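PDB 2B8N: D-glycerate 2-kinase from Thermotoga maritima, which catalyses the magnesium-dependent transfer of phosphate from ATP to D-glycerate, giving 2-phosphoglycerate in the degradation of serine. Local coordinates for residues A[53-58]-A[118-123]; A[127-132]-A[187-192]. One frame throughout, in Å; residues are numbered along the deposited sequence.

Contact 1 (A[53-58]-A[118-123]); sequences ILVAVG and ELVDQL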
loop_
_atom_site.group_PDB
_atom_site.type_symbol
_atom_site.label_atom_id
_atom_site.label_comp_id
_atom_site.label_asym_id
_atom_site.label_seq_id
_atom_site.Cartn_x
_atom_site.Cartn_y
_atom_site.Cartn_z
ATOM N N ILE A 53 0.838 17.674 18.197
ATOM C CA ILE A 53 -0.128 16.656 18.553
ATOM C C ILE A 53 0.015 15.592 17.474
ATOM O O ILE A 53 -0.172 15.861 16.305
ATOM C CB ILE A 53 -1.578 17.201 18.605
ATOM C CG1 ILE A 53 -1.766 18.125 19.827
ATOM C CG2 ILE A 53 -2.591 16.044 18.682
ATOM C CD1 ILE A 53 -1.020 19.428 19.768
ATOM N N LEU A 54 0.360 14.383 17.886
ATOM C CA LEU A 54 0.644 13.290 16.957
ATOM C C LEU A 54 -0.611 12.426 16.833
ATOM O O LEU A 54 -1.172 11.971 17.853
ATOM C CB LEU A 54 1.853 12.479 17.452
ATOM C CG LEU A 54 2.288 11.171 16.769
ATOM C CD1 LEU A 54 3.747 10.819 17.164
ATOM C CD2 LEU A 54 1.329 9.999 17.083
ATOM N N VAL A 55 -1.059 12.257 15.583
ATOM C CA VAL A 55 -2.162 11.376 15.234
ATOM C C VAL A 55 -1.677 10.380 14.167
ATOM O O VAL A 55 -1.299 10.771 13.040
ATOM C CB VAL A 55 -3.372 12.172 14.712
ATOM C CG1 VAL A 55 -4.501 11.220 14.277
ATOM C CG2 VAL A 55 -3.888 13.137 15.786
ATOM N N ALA A 56 -1.689 9.092 14.528
ATOM C CA ALA A 56 -1.164 8.045 13.648
ATOM C C ALA A 56 -2.270 7.060 13.426
ATOM O O ALA A 56 -2.803 6.513 14.397
ATOM C CB ALA A 56 0.061 7.363 14.245
ATOM N N VAL A 57 -2.611 6.864 12.143
ATOM C CA VAL A 57 -3.704 5.987 11.716
ATOM C C VAL A 57 -3.207 5.118 10.578
ATOM O O VAL A 57 -2.637 5.616 9.622
ATOM C CB VAL A 57 -4.931 6.800 11.243
ATOM C CG1 VAL A 57 -5.940 5.914 10.532
ATOM C CG2 VAL A 57 -5.586 7.444 12.401
ATOM N N GLY A 58 -3.432 3.822 10.688
ATOM C CA GLY A 58 -3.054 2.898 9.625
ATOM C C GLY A 58 -2.553 1.583 10.186
ATOM O O GLY A 58 -2.437 1.425 11.416
ATOM N N GLU A 118 -11.535 15.204 19.408
ATOM C CA GLU A 118 -11.425 15.905 20.696
ATOM C C GLU A 118 -10.013 16.415 20.869
ATOM O O GLU A 118 -9.805 17.534 21.318
ATOM C CB GLU A 118 -11.808 15.006 21.869
ATOM C CG GLU A 118 -13.248 14.552 21.780
ATOM C CD GLU A 118 -13.989 14.783 23.068
ATOM O OE1 GLU A 118 -13.982 15.946 23.545
ATOM O OE2 GLU A 118 -14.566 13.800 23.596
ATOM N N LEU A 119 -9.041 15.609 20.473
ATOM C CA LEU A 119 -7.658 16.029 20.560
ATOM C C LEU A 119 -7.306 17.186 19.608
ATOM O O LEU A 119 -6.395 17.947 19.922
ATOM C CB LEU A 119 -6.689 14.871 20.332
ATOM C CG LEU A 119 -6.826 13.689 21.291
ATOM C CD1 LEU A 119 -5.589 12.761 21.219
ATOM C CD2 LEU A 119 -7.070 14.134 22.729
ATOM N N VAL A 120 -8.009 17.361 18.486
ATOM C CA VAL A 120 -7.591 18.383 17.511
ATOM C C VAL A 120 -8.472 19.639 17.467
ATOM O O VAL A 120 -8.087 20.639 16.859
ATOM C CB VAL A 120 -7.400 17.808 16.083
ATOM C CG1 VAL A 120 -6.312 16.764 16.061
ATOM C CG2 VAL A 120 -8.664 17.216 15.543
ATOM N N ASP A 121 -9.640 19.632 18.091
ATOM C CA ASP A 121 -10.439 20.869 18.090
ATOM C C ASP A 121 -9.843 21.870 19.074
ATOM O O ASP A 121 -9.085 21.503 19.978
ATOM C CB ASP A 121 -11.913 20.617 18.432
ATOM C CG ASP A 121 -12.636 19.800 17.388
ATOM O OD1 ASP A 121 -12.296 19.866 16.175
ATOM O OD2 ASP A 121 -13.582 19.100 17.812
ATOM N N GLN A 122 -10.189 23.139 18.881
ATOM C CA GLN A 122 -9.644 24.221 19.693
ATOM C C GLN A 122 -8.124 24.115 19.839
ATOM O O GLN A 122 -7.602 24.027 20.952
ATOM C CB GLN A 122 -10.298 24.253 21.088
ATOM C CG GLN A 122 -11.796 24.574 21.112
ATOM C CD GLN A 122 -12.667 23.344 21.285
ATOM O OE1 GLN A 122 -12.498 22.346 20.584
ATOM N NE2 GLN A 122 -13.611 23.409 22.228
ATOM N N LEU A 123 -7.437 24.069 18.699
ATOM C CA LEU A 123 -5.994 24.283 18.627
ATOM C C LEU A 123 -5.799 25.657 18.017
ATOM O O LEU A 123 -6.664 26.147 17.313
ATOM C CB LEU A 123 -5.318 23.259 17.731
ATOM C CG LEU A 123 -5.260 21.803 18.179
ATOM C CD1 LEU A 123 -4.420 21.051 17.165
ATOM C CD2 LEU A 123 -4.678 21.667 19.569
#
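Ile53 and Val55, two residues apart on a strand of a parallel sheet, meet the closing turn of helix 107-120 and the loop that follows it. Ile53 divides its side chain between two neighbours. Its CD1 approaches CD2 of Leu123 at 4.3 Å, while the CG2 branch faces the helix and lies 4.4 Å from the carbonyl O of Leu119. The first torsion (chi1 -71°) sets CG1 beside the backbone N, and the folded chi2 of 68° then carries CD1 toward Leu123. Farther along the strand, CG2 of Val55 meets CG1 of Val120 at 4.4 Å, methyl against methyl.

Because residues alternate along a strand, Leu54 and Ala56 serve the other face of the sheet, where they pack on helix 61-72. The neighbouring strands complete the surroundings: Leu119 also rests on Lys78 and Val80 of strand 76-84, and Val120 and Leu123 both reach Val129. Backbone hydrogen bonds from Ile53 and Val55 to Leu130 hold strands 52-57 and 128-133 side by side.

No hydrogen bond joins 53-58 to 118-123. Rather open aliphatic packing seats the helix end on the sheet, so what holds these two segments together is probably the burial of branched side chains.

Contact 2 (A[127-132]-A[187-192]); sequences DTVLFL and ERVFPA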
loop_
_atom_site.group_PDB
_atom_site.type_symbol
_atom_site.label_atom_id
_atom_site.label_comp_id
_atom_site.label_asym_id
_atom_site.label_seq_id
_atom_site.Cartn_x
_atom_site.Cartn_y
_atom_site.Cartn_z
ATOM N N ASP A 127 0.039 25.707 16.704
ATOM C CA ASP A 127 0.120 24.271 16.912
ATOM C C ASP A 127 0.248 23.536 15.617
ATOM O O ASP A 127 -0.061 24.089 14.568
ATOM C CB ASP A 127 -1.108 23.811 17.665
ATOM C CG ASP A 127 -1.137 24.354 19.065
ATOM O OD1 ASP A 127 -0.090 24.271 19.740
ATOM O OD2 ASP A 127 -2.189 24.859 19.492
ATOM N N THR A 128 0.741 22.304 15.685
ATOM C CA THR A 128 0.913 21.465 14.505
ATOM C C THR A 128 0.448 20.027 14.804
ATOM O O THR A 128 0.819 19.444 15.834
ATOM C CB THR A 128 2.406 21.480 14.045
ATOM O OG1 THR A 128 2.771 22.801 13.617
ATOM C CG2 THR A 128 2.668 20.510 12.897
ATOM N N VAL A 129 -0.397 19.482 13.918
ATOM C CA VAL A 129 -0.763 18.072 13.968
ATOM C C VAL A 129 0.182 17.301 13.038
ATOM O O VAL A 129 0.342 17.645 11.843
ATOM C CB VAL A 129 -2.244 17.821 13.621
ATOM C CG1 VAL A 129 -2.504 16.357 13.539
ATOM C CG2 VAL A 129 -3.144 18.437 14.698
ATOM N N LEU A 130 0.849 16.302 13.621
ATOM C CA LEU A 130 1.717 15.404 12.884
ATOM C C LEU A 130 0.897 14.171 12.511
ATOM O O LEU A 130 0.658 13.301 13.353
ATOM C CB LEU A 130 2.937 15.042 13.751
ATOM C CG LEU A 130 3.808 13.912 13.190
ATOM C CD1 LEU A 130 4.286 14.258 11.756
ATOM C CD2 LEU A 130 4.983 13.561 14.142
ATOM N N PHE A 131 0.449 14.128 11.255
ATOM C CA PHE A 131 -0.487 13.109 10.795
ATOM C C PHE A 131 0.257 11.974 10.120
ATOM O O PHE A 131 0.692 12.099 8.985
ATOM C CB PHE A 131 -1.507 13.757 9.864
ATOM C CG PHE A 131 -2.702 12.888 9.549
ATOM C CD1 PHE A 131 -3.283 12.074 10.515
ATOM C CD2 PHE A 131 -3.262 12.914 8.284
ATOM C CE1 PHE A 131 -4.392 11.280 10.213
ATOM C CE2 PHE A 131 -4.372 12.131 7.974
ATOM C CZ PHE A 131 -4.934 11.310 8.938
ATOM N N LEU A 132 0.416 10.869 10.844
ATOM C CA LEU A 132 1.189 9.699 10.366
ATOM C C LEU A 132 0.232 8.678 9.767
ATOM O O LEU A 132 -0.555 8.024 10.499
ATOM C CB LEU A 132 1.986 9.071 11.525
ATOM C CG LEU A 132 2.953 10.005 12.253
ATOM C CD1 LEU A 132 3.438 9.396 13.558
ATOM C CD2 LEU A 132 4.118 10.375 11.373
ATOM N N GLU A 187 -9.862 20.497 8.049
ATOM C CA GLU A 187 -10.779 21.571 8.330
ATOM C C GLU A 187 -11.040 21.677 9.834
ATOM O O GLU A 187 -11.237 22.778 10.340
ATOM C CB GLU A 187 -12.072 21.355 7.547
ATOM C CG GLU A 187 -13.190 22.295 7.911
ATOM C CD GLU A 187 -14.329 22.257 6.920
ATOM O OE1 GLU A 187 -14.896 21.179 6.690
ATOM O OE2 GLU A 187 -14.657 23.322 6.371
ATOM N N ARG A 188 -11.043 20.559 10.560
ATOM C CA ARG A 188 -11.237 20.614 12.036
ATOM C C ARG A 188 -9.965 21.000 12.782
ATOM O O ARG A 188 -9.997 21.628 13.825
ATOM C CB ARG A 188 -11.688 19.276 12.561
ATOM C CG ARG A 188 -13.088 18.895 12.195
ATOM C CD ARG A 188 -14.090 19.446 13.186
ATOM N NE ARG A 188 -15.176 18.486 13.340
ATOM C CZ ARG A 188 -15.499 17.830 14.454
ATOM N NH1 ARG A 188 -14.852 18.017 15.590
ATOM N NH2 ARG A 188 -16.508 16.969 14.428
ATOM N N VAL A 189 -8.832 20.597 12.231
ATOM C CA VAL A 189 -7.536 20.952 12.791
ATOM C C VAL A 189 -7.300 22.467 12.736
ATOM O O VAL A 189 -6.689 23.051 13.642
ATOM C CB VAL A 189 -6.437 20.203 12.050
ATOM C CG1 VAL A 189 -5.051 20.798 12.342
ATOM C CG2 VAL A 189 -6.485 18.737 12.457
ATOM N N PHE A 190 -7.793 23.086 11.666
ATOM C CA PHE A 190 -7.821 24.516 11.573
ATOM C C PHE A 190 -8.306 25.135 12.892
ATOM O O PHE A 190 -9.290 24.625 13.547
ATOM C CB PHE A 190 -8.730 24.984 10.422
ATOM C CG PHE A 190 -8.438 26.389 9.961
ATOM C CD1 PHE A 190 -7.400 26.628 9.060
ATOM C CD2 PHE A 190 -9.159 27.463 10.458
ATOM C CE1 PHE A 190 -7.096 27.938 8.641
ATOM C CE2 PHE A 190 -8.869 28.762 10.058
ATOM C CZ PHE A 190 -7.837 29.009 9.149
ATOM N N PRO A 191 -7.642 26.247 13.282
ATOM C CA PRO A 191 -6.533 26.954 12.574
ATOM C C PRO A 191 -5.115 26.374 12.728
ATOM O O PRO A 191 -4.179 26.945 12.186
ATOM C CB PRO A 191 -6.588 28.360 13.160
ATOM C CG PRO A 191 -7.047 28.124 14.569
ATOM C CD PRO A 191 -8.005 26.933 14.528
ATOM N N ALA A 192 -4.947 25.259 13.439
ATOM C CA ALA A 192 -3.630 24.597 13.487
ATOM C C ALA A 192 -3.212 24.051 12.116
ATOM O O ALA A 192 -4.045 23.910 11.206
ATOM C CB ALA A 192 -3.597 23.491 14.546
#
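Val129 and Val189 form the apolar pair of a small, buried contact between a strand and the last turn of a helix, within a parallel alpha/beta sheet layered by helices. The chain leaves strand 128-133, passes through several helices ending with 184-189, and re-enters the sheet as the adjacent parallel strand 193-199. This is an elaborated beta-alpha-beta crossover, and the contact joins its first strand to its final helix and the turn into the second strand. The two valine side chains lie aslant to one another. Val129 presents one methyl, CG2, to both branches of Val189: CG1 lies 3.8 Å away and CG2 4.0 Å. A chi1 of 174° places this CG2 of Val129 beside the backbone N and opposite the carbonyl carbon, where it meets Val189.

Phe190 is the first residue to leave helical geometry, and a cis peptide bond precedes Pro191. Ala192 N gives a weak hydrogen bond back to Val189 O, after which Lys193 begins pairing with the backbones of Asp127 and Val129. The Asp127 carboxylate has its own partners: OD1 makes a salt bridge with Arg51, and OD2 accepts a hydrogen bond from Asn124 N. Toward the helix-exit turn Asp127 presents its backbone and CB: the Ala192 methyl CB sits 3.6 Å from Asp127 O and 4.0 Å from Asp127 CB.

How the contacts relate
Contacts 1 and 2 follow in series along the chain, the first closing at residue 123 and the second opening at 127, with centres about 7 Å apart. They rest on neighbouring central strands, 52-57 and 128-133, of one six-stranded parallel sheet, so the ends of helices 107-120 and 184-189 lie side by side. The junction is both polar and apolar: Asp121 OD2 forms a salt bridge with Arg188 NH1 at 2.8 Å, and Leu123 also touches Ala192. Within the sheet, Val55 O and Leu132 N make a probable hydrogen bond. The two helix ends thus pack next to each other on one face of the sheet, in the region assigned to the DUF4147 family.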